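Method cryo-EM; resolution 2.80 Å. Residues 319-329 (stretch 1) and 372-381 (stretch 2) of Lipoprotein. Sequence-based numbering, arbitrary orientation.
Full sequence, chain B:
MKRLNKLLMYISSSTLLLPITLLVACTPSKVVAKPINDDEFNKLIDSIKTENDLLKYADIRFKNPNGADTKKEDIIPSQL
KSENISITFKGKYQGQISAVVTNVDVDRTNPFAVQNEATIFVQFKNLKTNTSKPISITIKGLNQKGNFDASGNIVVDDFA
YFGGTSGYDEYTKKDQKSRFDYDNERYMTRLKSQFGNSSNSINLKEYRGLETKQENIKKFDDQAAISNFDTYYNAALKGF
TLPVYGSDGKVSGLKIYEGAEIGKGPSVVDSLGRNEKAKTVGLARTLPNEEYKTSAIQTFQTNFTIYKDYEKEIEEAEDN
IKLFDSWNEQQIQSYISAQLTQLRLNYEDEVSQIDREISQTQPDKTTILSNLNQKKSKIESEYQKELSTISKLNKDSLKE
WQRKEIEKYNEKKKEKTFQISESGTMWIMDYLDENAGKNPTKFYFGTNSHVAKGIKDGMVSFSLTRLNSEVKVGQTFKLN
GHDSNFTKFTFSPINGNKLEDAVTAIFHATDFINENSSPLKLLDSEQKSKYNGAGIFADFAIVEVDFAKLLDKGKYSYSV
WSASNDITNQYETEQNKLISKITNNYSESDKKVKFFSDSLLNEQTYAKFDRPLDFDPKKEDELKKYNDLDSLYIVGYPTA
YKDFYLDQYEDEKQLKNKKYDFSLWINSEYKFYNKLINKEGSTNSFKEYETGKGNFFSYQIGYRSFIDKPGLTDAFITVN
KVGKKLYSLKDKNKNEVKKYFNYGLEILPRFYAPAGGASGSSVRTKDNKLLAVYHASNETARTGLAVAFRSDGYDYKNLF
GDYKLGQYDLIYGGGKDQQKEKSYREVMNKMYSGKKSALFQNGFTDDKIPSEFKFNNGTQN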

# COMPACT_ATOMS: atom_id res chain seq x y z
N ASP B 319 42.19 2.78 -18.31
CA ASP B 319 40.85 2.37 -17.88
C ASP B 319 39.98 1.89 -19.06
O ASP B 319 39.05 1.10 -18.89
CB ASP B 319 40.20 3.54 -17.14
CG ASP B 319 38.98 3.14 -16.31
OD1 ASP B 319 39.05 2.13 -15.60
OD2 ASP B 319 37.98 3.88 -16.31
N ASN B 320 40.35 2.28 -20.29
CA ASN B 320 39.74 1.77 -21.52
C ASN B 320 39.85 0.22 -21.62
O ASN B 320 38.97 -0.42 -22.18
CB ASN B 320 40.40 2.45 -22.73
CG ASN B 320 39.56 2.27 -23.98
OD1 ASN B 320 38.37 2.50 -23.97
ND2 ASN B 320 40.14 1.83 -25.07
N ILE B 321 40.88 -0.37 -21.02
CA ILE B 321 40.94 -1.79 -20.65
C ILE B 321 40.39 -1.99 -19.24
O ILE B 321 39.42 -2.71 -19.03
CB ILE B 321 42.38 -2.34 -20.79
CG1 ILE B 321 42.89 -2.32 -22.25
CG2 ILE B 321 42.53 -3.76 -20.20
CD1 ILE B 321 42.16 -3.22 -23.24
N LYS B 322 41.01 -1.34 -18.25
CA LYS B 322 40.87 -1.64 -16.83
C LYS B 322 39.55 -1.25 -16.13
O LYS B 322 39.42 -1.44 -14.92
CB LYS B 322 42.06 -1.03 -16.09
N LEU B 323 38.56 -0.75 -16.86
CA LEU B 323 37.16 -0.67 -16.42
C LEU B 323 36.23 -1.66 -17.13
O LEU B 323 35.14 -1.95 -16.63
CB LEU B 323 36.64 0.74 -16.67
N PHE B 324 36.63 -2.20 -18.28
CA PHE B 324 35.86 -3.14 -19.08
C PHE B 324 36.29 -4.59 -18.83
O PHE B 324 35.51 -5.38 -18.30
CB PHE B 324 35.99 -2.74 -20.55
CG PHE B 324 35.47 -3.73 -21.58
CD1 PHE B 324 34.47 -4.67 -21.26
CD2 PHE B 324 36.00 -3.69 -22.88
CE1 PHE B 324 34.04 -5.59 -22.22
CE2 PHE B 324 35.55 -4.60 -23.85
CZ PHE B 324 34.57 -5.55 -23.52
N ASP B 325 37.53 -4.94 -19.18
CA ASP B 325 38.05 -6.30 -19.12
C ASP B 325 38.21 -6.83 -17.69
O ASP B 325 38.14 -8.04 -17.45
CB ASP B 325 39.39 -6.34 -19.84
N SER B 326 38.38 -5.93 -16.73
CA SER B 326 38.33 -6.21 -15.29
C SER B 326 36.91 -6.54 -14.83
O SER B 326 36.66 -7.62 -14.31
CB SER B 326 38.86 -4.98 -14.55
OG SER B 326 38.22 -3.82 -15.04
N TRP B 327 35.96 -5.63 -15.04
CA TRP B 327 34.55 -5.75 -14.64
C TRP B 327 33.71 -6.58 -15.63
O TRP B 327 32.62 -6.21 -16.07
CB TRP B 327 34.00 -4.38 -14.27
CG TRP B 327 34.71 -3.72 -13.13
CD1 TRP B 327 35.73 -2.84 -13.24
CD2 TRP B 327 34.53 -3.94 -11.69
NE1 TRP B 327 36.20 -2.51 -11.98
CE2 TRP B 327 35.49 -3.15 -10.99
CE3 TRP B 327 33.66 -4.72 -10.91
CZ2 TRP B 327 35.57 -3.13 -9.60
CZ3 TRP B 327 33.74 -4.71 -9.51
CH2 TRP B 327 34.69 -3.92 -8.85
N ASN B 328 34.26 -7.73 -16.02
CA ASN B 328 33.68 -8.76 -16.89
C ASN B 328 33.12 -9.96 -16.09
O ASN B 328 32.69 -10.97 -16.66
CB ASN B 328 34.74 -9.12 -17.94
CG ASN B 328 34.14 -9.81 -19.14
OD1 ASN B 328 34.26 -11.01 -19.34
ND2 ASN B 328 33.44 -9.09 -19.98
N GLU B 329 33.10 -9.87 -14.76
CA GLU B 329 32.73 -10.96 -13.86
C GLU B 329 31.27 -11.42 -13.98
O GLU B 329 30.98 -12.56 -13.64
CB GLU B 329 33.11 -10.63 -12.41
CG GLU B 329 32.19 -9.69 -11.62
CD GLU B 329 32.16 -8.22 -12.06
OE1 GLU B 329 31.29 -7.47 -11.56
OE2 GLU B 329 32.99 -7.81 -12.88
N LEU B 372 35.79 -11.66 -28.95
CA LEU B 372 35.82 -10.62 -29.99
C LEU B 372 35.21 -9.30 -29.50
O LEU B 372 35.69 -8.23 -29.86
CB LEU B 372 35.21 -11.11 -31.32
CG LEU B 372 33.68 -11.09 -31.48
CD1 LEU B 372 33.14 -9.76 -31.98
CD2 LEU B 372 33.22 -12.14 -32.48
N ASN B 373 34.20 -9.36 -28.62
CA ASN B 373 33.63 -8.15 -28.02
C ASN B 373 34.61 -7.41 -27.07
O ASN B 373 34.39 -6.24 -26.76
CB ASN B 373 32.25 -8.46 -27.40
CG ASN B 373 32.21 -9.09 -26.01
OD1 ASN B 373 33.11 -9.00 -25.21
ND2 ASN B 373 31.11 -9.70 -25.66
N GLN B 374 35.70 -8.06 -26.64
CA GLN B 374 36.78 -7.49 -25.82
C GLN B 374 37.77 -6.66 -26.64
O GLN B 374 38.15 -5.56 -26.26
CB GLN B 374 37.56 -8.59 -25.06
CG GLN B 374 36.69 -9.59 -24.29
CD GLN B 374 36.08 -9.02 -23.02
OE1 GLN B 374 36.77 -8.68 -22.07
NE2 GLN B 374 34.79 -8.90 -22.92
N LYS B 375 38.24 -7.22 -27.77
CA LYS B 375 39.52 -6.80 -28.37
C LYS B 375 39.56 -5.37 -28.91
O LYS B 375 40.52 -4.67 -28.60
CB LYS B 375 40.02 -7.86 -29.38
CG LYS B 375 39.29 -7.90 -30.72
CD LYS B 375 39.75 -9.07 -31.58
CE LYS B 375 39.09 -9.12 -32.96
NZ LYS B 375 39.60 -8.10 -33.88
N LYS B 376 38.56 -4.90 -29.67
CA LYS B 376 38.70 -3.65 -30.41
C LYS B 376 38.74 -2.42 -29.50
O LYS B 376 39.70 -1.65 -29.51
CB LYS B 376 37.60 -3.56 -31.45
N SER B 377 37.72 -2.26 -28.64
CA SER B 377 37.64 -1.24 -27.57
C SER B 377 37.90 0.21 -28.03
O SER B 377 38.44 1.02 -27.28
CB SER B 377 38.48 -1.66 -26.36
OG SER B 377 37.94 -2.80 -25.75
N LYS B 378 37.52 0.55 -29.26
CA LYS B 378 37.69 1.89 -29.83
C LYS B 378 36.66 2.90 -29.32
O LYS B 378 37.00 4.04 -29.00
CB LYS B 378 37.61 1.79 -31.35
N ILE B 379 35.40 2.47 -29.16
CA ILE B 379 34.29 3.29 -28.64
C ILE B 379 33.33 2.53 -27.72
O ILE B 379 32.67 3.12 -26.87
CB ILE B 379 33.57 3.98 -29.83
CG1 ILE B 379 32.67 5.16 -29.44
CG2 ILE B 379 32.75 2.97 -30.63
CD1 ILE B 379 33.38 6.28 -28.70
N GLU B 380 33.31 1.20 -27.81
CA GLU B 380 32.57 0.26 -26.96
C GLU B 380 33.16 0.11 -25.55
O GLU B 380 33.26 -0.98 -24.99
CB GLU B 380 32.43 -1.08 -27.72
CG GLU B 380 33.70 -1.91 -27.97
CD GLU B 380 34.49 -1.55 -29.23
OE1 GLU B 380 34.60 -0.38 -29.63
OE2 GLU B 380 35.11 -2.47 -29.78
N SER B 381 33.62 1.20 -24.94
CA SER B 381 34.59 1.27 -23.83
C SER B 381 34.15 0.73 -22.45
O SER B 381 34.84 0.94 -21.46
CB SER B 381 35.07 2.72 -23.69
OG SER B 381 35.31 3.31 -24.96

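The two stretches share a modest interface, with about 440 Å² buried in total. Phe324 of stretch 1 is its centre: its CA-to-CB bond points toward stretch 2, and the ring meets a series of mostly polar groups there.

Leu372 lies out of reach of stretch 1. Asn373 makes the first contact, through its backbone. Its O lies 3.3 Å from Phe324 CZ, at the ring edge, where aromatic C-H groups carry a slight positive charge that suits a carbonyl oxygen.

Gln374 has the largest covered area in stretch 2. Its CA-to-CB bond points sideways, but chi1 and chi2, both m, bring the amide to the ring. NE2 donates a hydrogen bond to Asn373 OD1 (2.8 Å), which helps fix the amide, while OE1 sits over one face of Phe324. The long, flexible glutamine can thus cover the aromatic ring and keep a polar partner. Its NE2 is 3.2 Å from Asn328 ND2, a contact whose nature is open.

Lys375 and Lys376 point away.

Ser377 is buried and leaves the helical conformation with positive phi. Its OG hydrogen-bonds to Gln374 O (2.8 Å), so the hydroxyl is satisfied while it packs at the ring edge, 3.5 Å from Phe324 CE2. Ser377 O accepts the sole hydrogen bond assigned between the stretches, from Asn320 ND2 (2.9 Å, 166°). The t rotamer of Asn320 brings its amide close to stretch 2.

Lys378 and Ile379 point away. Glu380 contributes little directly, but its OE1 accepts a hydrogen bond from Ile379 N (3.0 Å), bracing the local turn.

Ser381 is buried and closes the contact. Its CB packs 3.3 Å from Asn320 OD1, and its O lies 4.0 Å from Phe324 CB. Its OG is hydrogen-bonded elsewhere in the structure, so this buried hydroxyl is satisfied.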